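Local coordinates for protein putative HAD family hydrolase (Streptomyces avermitilis, PDB 3MMZ) that is probably a metal-dependent phosphatase domain of the HAD superfamily, the KdsC-like part of a longer protein thought also to make CMP-N-acylneuraminate, at residues D[109-115]-D[130-134]; D[48-52]-D[75-79]. One frame throughout, in Å; residues are numbered along the deposited sequence.

Contact 1 (D[109-115]-D[130-134]). With CA (calcium ion), chain M.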
loop_
_atom_site.group_PDB
_atom_site.type_symbol
_atom_site.label_atom_id
_atom_site.label_comp_id
_atom_site.label_asym_id
_atom_site.label_seq_id
_atom_site.Cartn_x
_atom_site.Cartn_y
_atom_site.Cartn_z
ATOM N N GLY D 109 1.657 -24.832 -0.685
ATOM C CA GLY D 109 2.218 -24.517 -2.001
ATOM C C GLY D 109 1.728 -23.197 -2.560
ATOM O O GLY D 109 0.973 -22.476 -1.897
ATOM N N ASN D 110 2.170 -22.876 -3.775
ATOM C CA ASN D 110 1.902 -21.568 -4.380
ATOM C C ASN D 110 1.635 -21.594 -5.887
ATOM O O ASN D 110 1.196 -20.591 -6.428
ATOM C CB ASN D 110 3.077 -20.613 -4.138
ATOM C CG ASN D 110 4.228 -20.882 -5.082
ATOM O OD1 ASN D 110 4.809 -21.964 -5.053
ATOM N ND2 ASN D 110 4.541 -19.920 -5.941
ATOM N N ASP D 111 1.919 -22.703 -6.577
ATOM C CA ASP D 111 1.834 -22.670 -8.050
ATOM C C ASP D 111 1.167 -23.904 -8.652
ATOM O O ASP D 111 0.913 -24.875 -7.952
ATOM C CB ASP D 111 3.209 -22.403 -8.692
ATOM C CG ASP D 111 3.122 -21.501 -9.937
ATOM O OD1 ASP D 111 2.177 -21.626 -10.751
ATOM O OD2 ASP D 111 4.014 -20.650 -10.122
ATOM N N VAL D 112 0.878 -23.856 -9.951
ATOM C CA VAL D 112 0.111 -24.933 -10.595
ATOM C C VAL D 112 0.766 -26.315 -10.492
ATOM O O VAL D 112 0.068 -27.346 -10.467
ATOM C CB VAL D 112 -0.261 -24.590 -12.059
ATOM C CG1 VAL D 112 -1.090 -23.317 -12.096
ATOM C CG2 VAL D 112 0.985 -24.459 -12.935
ATOM N N ASN D 113 2.096 -26.348 -10.387
ATOM C CA ASN D 113 2.768 -27.630 -10.187
ATOM C C ASN D 113 2.535 -28.228 -8.794
ATOM O O ASN D 113 2.954 -29.352 -8.539
ATOM C CB ASN D 113 4.256 -27.613 -10.599
ATOM C CG ASN D 113 5.123 -26.743 -9.698
ATOM O OD1 ASN D 113 4.757 -26.409 -8.575
ATOM N ND2 ASN D 113 6.300 -26.389 -10.197
ATOM N N ASP D 114 1.847 -27.491 -7.915
ATOM C CA ASP D 114 1.458 -28.019 -6.599
ATOM C C ASP D 114 0.078 -28.680 -6.595
ATOM O O ASP D 114 -0.301 -29.346 -5.616
ATOM C CB ASP D 114 1.489 -26.911 -5.537
ATOM C CG ASP D 114 2.886 -26.408 -5.270
ATOM O OD1 ASP D 114 3.760 -27.247 -4.988
ATOM O OD2 ASP D 114 3.111 -25.181 -5.363
ATOM N N LEU D 115 -0.680 -28.490 -7.670
ATOM C CA LEU D 115 -2.063 -28.968 -7.696
ATOM C C LEU D 115 -2.188 -30.486 -7.524
ATOM O O LEU D 115 -3.075 -30.937 -6.813
ATOM C CB LEU D 115 -2.822 -28.471 -8.939
ATOM C CG LEU D 115 -3.042 -26.945 -8.971
ATOM C CD1 LEU D 115 -3.565 -26.543 -10.353
ATOM C CD2 LEU D 115 -3.997 -26.507 -7.866
ATOM N N ALA D 130 -0.228 -17.082 -3.916
ATOM C CA ALA D 130 -0.314 -18.211 -4.842
ATOM C C ALA D 130 -1.040 -17.835 -6.133
ATOM O O ALA D 130 -1.853 -16.908 -6.160
ATOM C CB ALA D 130 -0.992 -19.430 -4.180
ATOM N N HIS D 131 -0.715 -18.553 -7.203
ATOM C CA HIS D 131 -1.456 -18.491 -8.466
ATOM C C HIS D 131 -2.971 -18.599 -8.194
ATOM O O HIS D 131 -3.409 -19.321 -7.291
ATOM C CB HIS D 131 -0.971 -19.639 -9.369
ATOM C CG HIS D 131 -1.553 -19.634 -10.753
ATOM N ND1 HIS D 131 -0.820 -19.288 -11.871
ATOM C CD2 HIS D 131 -2.788 -19.966 -11.206
ATOM C CE1 HIS D 131 -1.578 -19.395 -12.948
ATOM N NE2 HIS D 131 -2.779 -19.807 -12.571
ATOM N N ASP D 132 -3.773 -17.864 -8.967
ATOM C CA ASP D 132 -5.222 -17.806 -8.719
ATOM C C ASP D 132 -5.909 -19.163 -8.538
ATOM O O ASP D 132 -6.683 -19.341 -7.596
ATOM C CB ASP D 132 -5.923 -16.998 -9.815
ATOM C CG ASP D 132 -5.624 -15.523 -9.723
ATOM O OD1 ASP D 132 -5.215 -15.061 -8.636
ATOM O OD2 ASP D 132 -5.811 -14.811 -10.733
ATOM N N VAL D 133 -5.615 -20.122 -9.419
ATOM C CA VAL D 133 -6.248 -21.455 -9.337
ATOM C C VAL D 133 -5.827 -22.228 -8.083
ATOM O O VAL D 133 -6.581 -23.046 -7.559
ATOM C CB VAL D 133 -6.029 -22.316 -10.618
ATOM C CG1 VAL D 133 -6.559 -21.588 -11.854
ATOM C CG2 VAL D 133 -4.571 -22.690 -10.790
ATOM N N VAL D 134 -4.620 -21.941 -7.604
ATOM C CA VAL D 134 -4.071 -22.591 -6.415
ATOM C C VAL D 134 -4.774 -22.076 -5.153
ATOM O O VAL D 134 -5.111 -22.853 -4.262
ATOM C CB VAL D 134 -2.532 -22.386 -6.329
ATOM C CG1 VAL D 134 -1.944 -23.038 -5.066
ATOM C CG2 VAL D 134 -1.851 -22.944 -7.576
HETATM CA CA CA M . 6.755 -23.095 -5.687
HETATM O O HOH W 1 7.114 -21.378 -7.240
HETATM O O HOH W 2 5.388 -24.760 -6.616
HETATM O O HOH W 3 8.763 -24.215 -6.366
#
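Asn110 works at two levels, its side chain on the metal and its backbone on the neighbouring loop. In the p rotamer Asn110 OD1 lies 2.3 Å from the calcium ion, and Asp18 and Asp20 complete the protein ligands of this HAD-type site. Its carbonyl turns the other way: Asn110 O accepts a hydrogen bond from His131 N (2.9 Å, 157°), the N-cap residue of helix 132-137. Next to that bond, Val134 in its t rotamer brings CG2 to 3.3 Å from Asp111 C, while the m rotamers of Val112 and Val133 bring Val112 CG1 to 3.8 Å from Val133 CG2. Val112 CG1 also makes a CH-pi contact 3.8 Å from the His131 ring centroid, 5° off the normal. Asp114, also m, points OD2 back to accept from Asn110 N and Asp111 N, both at 3.0 Å. These hydrogen bonds hold the ligand loop, but calcium coordination also depends on Asp18, Asp20 and three waters, one bonded to Asn113 OD1 and Asp114 OD2.

Contact 2 (D[48-52]-D[75-79])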
loop_
_atom_site.group_PDB
_atom_site.type_symbol
_atom_site.label_atom_id
_atom_site.label_comp_id
_atom_site.label_asym_id
_atom_site.label_seq_id
_atom_site.Cartn_x
_atom_site.Cartn_y
_atom_site.Cartn_z
ATOM N N ILE D 48 8.265 -23.083 11.960
ATOM C CA ILE D 48 8.692 -24.437 11.605
ATOM C C ILE D 48 9.295 -25.165 12.817
ATOM O O ILE D 48 8.968 -26.329 13.079
ATOM C CB ILE D 48 9.670 -24.389 10.403
ATOM C CG1 ILE D 48 8.905 -23.972 9.139
ATOM C CG2 ILE D 48 10.394 -25.727 10.212
ATOM C CD1 ILE D 48 9.773 -23.447 7.973
ATOM N N ALA D 49 10.166 -24.482 13.559
ATOM C CA ALA D 49 10.766 -25.089 14.747
ATOM C C ALA D 49 9.709 -25.422 15.798
ATOM O O ALA D 49 9.784 -26.473 16.455
ATOM C CB ALA D 49 11.863 -24.194 15.334
ATOM N N ALA D 50 8.719 -24.538 15.947
ATOM C CA ALA D 50 7.620 -24.765 16.886
ATOM C C ALA D 50 6.770 -25.968 16.480
ATOM O O ALA D 50 6.410 -26.780 17.332
ATOM C CB ALA D 50 6.754 -23.513 17.027
ATOM N N LEU D 51 6.466 -26.086 15.182
ATOM C CA LEU D 51 5.731 -27.244 14.664
ATOM C C LEU D 51 6.517 -28.550 14.878
ATOM O O LEU D 51 5.966 -29.553 15.343
ATOM C CB LEU D 51 5.356 -27.042 13.180
ATOM C CG LEU D 51 4.362 -25.910 12.893
ATOM C CD1 LEU D 51 4.330 -25.547 11.410
ATOM C CD2 LEU D 51 2.958 -26.280 13.389
ATOM N N ARG D 52 7.810 -28.515 14.570
ATOM C CA ARG D 52 8.691 -29.664 14.771
ATOM C C ARG D 52 8.746 -30.084 16.242
ATOM O O ARG D 52 8.635 -31.269 16.552
ATOM C CB ARG D 52 10.093 -29.362 14.228
ATOM C CG ARG D 52 11.107 -30.483 14.467
ATOM C CD ARG D 52 12.473 -30.156 13.881
ATOM N NE ARG D 52 12.917 -28.796 14.197
ATOM C CZ ARG D 52 13.551 -28.435 15.312
ATOM N NH1 ARG D 52 13.836 -29.330 16.257
ATOM N NH2 ARG D 52 13.905 -27.166 15.488
ATOM N N LYS D 75 19.530 -25.882 8.128
ATOM C CA LYS D 75 19.402 -24.909 9.206
ATOM C C LYS D 75 18.137 -25.150 10.042
ATOM O O LYS D 75 18.164 -25.003 11.261
ATOM C CB LYS D 75 19.501 -23.474 8.646
ATOM C CG LYS D 75 18.312 -22.547 8.904
ATOM C CD LYS D 75 18.255 -21.982 10.317
ATOM C CE LYS D 75 19.113 -20.748 10.492
ATOM N NZ LYS D 75 18.808 -20.138 11.805
ATOM N N LEU D 76 17.048 -25.542 9.382
ATOM C CA LEU D 76 15.783 -25.818 10.059
ATOM C C LEU D 76 15.738 -27.204 10.729
ATOM O O LEU D 76 14.792 -27.507 11.458
ATOM C CB LEU D 76 14.614 -25.685 9.072
ATOM C CG LEU D 76 14.337 -24.312 8.450
ATOM C CD1 LEU D 76 13.233 -24.429 7.403
ATOM C CD2 LEU D 76 13.980 -23.287 9.516
ATOM N N LYS D 77 16.746 -28.039 10.473
ATOM C CA LYS D 77 16.783 -29.423 10.992
ATOM C C LYS D 77 15.588 -30.277 10.536
ATOM O O LYS D 77 15.031 -31.061 11.317
ATOM C CB LYS D 77 16.883 -29.451 12.534
ATOM C CG LYS D 77 18.075 -28.735 13.140
ATOM C CD LYS D 77 17.937 -28.723 14.660
ATOM C CE LYS D 77 19.264 -28.462 15.361
ATOM N NZ LYS D 77 19.523 -27.005 15.527
ATOM N N ILE D 78 15.185 -30.110 9.279
ATOM C CA ILE D 78 14.098 -30.912 8.706
ATOM C C ILE D 78 14.522 -31.545 7.376
ATOM O O ILE D 78 15.335 -30.967 6.645
ATOM C CB ILE D 78 12.751 -30.119 8.556
ATOM C CG1 ILE D 78 12.897 -28.930 7.606
ATOM C CG2 ILE D 78 12.200 -29.693 9.926
ATOM C CD1 ILE D 78 11.568 -28.224 7.315
ATOM N N PRO D 79 13.986 -32.745 7.066
ATOM C CA PRO D 79 14.429 -33.434 5.856
ATOM C C PRO D 79 13.980 -32.737 4.572
ATOM O O PRO D 79 12.993 -31.995 4.566
ATOM C CB PRO D 79 13.780 -34.826 5.965
ATOM C CG PRO D 79 13.276 -34.939 7.360
ATOM C CD PRO D 79 13.017 -33.548 7.834
HETATM O O HOH W 4 13.440 -26.224 13.094
#
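Two helices on the same flank of the Rossmann-like HAD sheet meet here, helix 42-53 packing against the C-terminal end of helix 68-76 and the turn that leads into strand 80-82. That turn is a Schellman motif: Lys77 leaves the helix with positive phi (59°, psi 40°), and the turn sets Ile78 beside Leu76 so that both can meet helix 42-53. Along that helix, Ile48 comes first, its CA-to-CB bond directed toward the turn. Ile48 CD1 lies 3.6 Å from Leu76 CD1 and Ile48 CG2 4.0 Å from Ile78 CD1, so one isoleucine spans the residues on either side of Lys77 in sequence. All three side chains are buried; Ile151 of helix 150-159 also touches Ile48, and Met58 and Ile60 of strand 57-62 lie against Ile78. Leu51 packs on Ile158 and Leu159 of helix 150-159. One helical turn after Ile48, as the 2.9 Å bond from Arg52 N to Ile48 O attests, Arg52 again directs its CB toward the turn. The extended t,t start of its side chain carries Arg52 CD to 4.0 Å from Ile78 CG2 and 3.7 Å from Lys77 O, and Lys77 CB sits over one face of the guanidinium. The contact thus grades from an apolar interior to a polar margin, where a single water bridges the segments: it accepts from Arg52 NH2 at 2.6 Å and donates to Leu76 O at 2.5 Å.

From the N terminus, contact 2 comes first: helix 42-53 runs into strand 57-62 and helix 68-76, and the 48-52/75-79 pairing closes that excursion just before strand 80-82, outermost of the sheet within this chain. The chain then passes through helix 87-98 and central strand 105-109 before contact 1 opens; its 109-115/130-134 pairing closes a shorter loop holding helix 115-120 and strand 123-126. The two loops therefore follow in series, neither enclosing nor crossing the other. The centres of contact 1 and contact 2 are about 23 Å apart, on opposite sides of the chain's centre. Contact 2 ties helices beside one half of the parallel sheet; contact 1 joins the calcium-site loop to the start of helix 132-137.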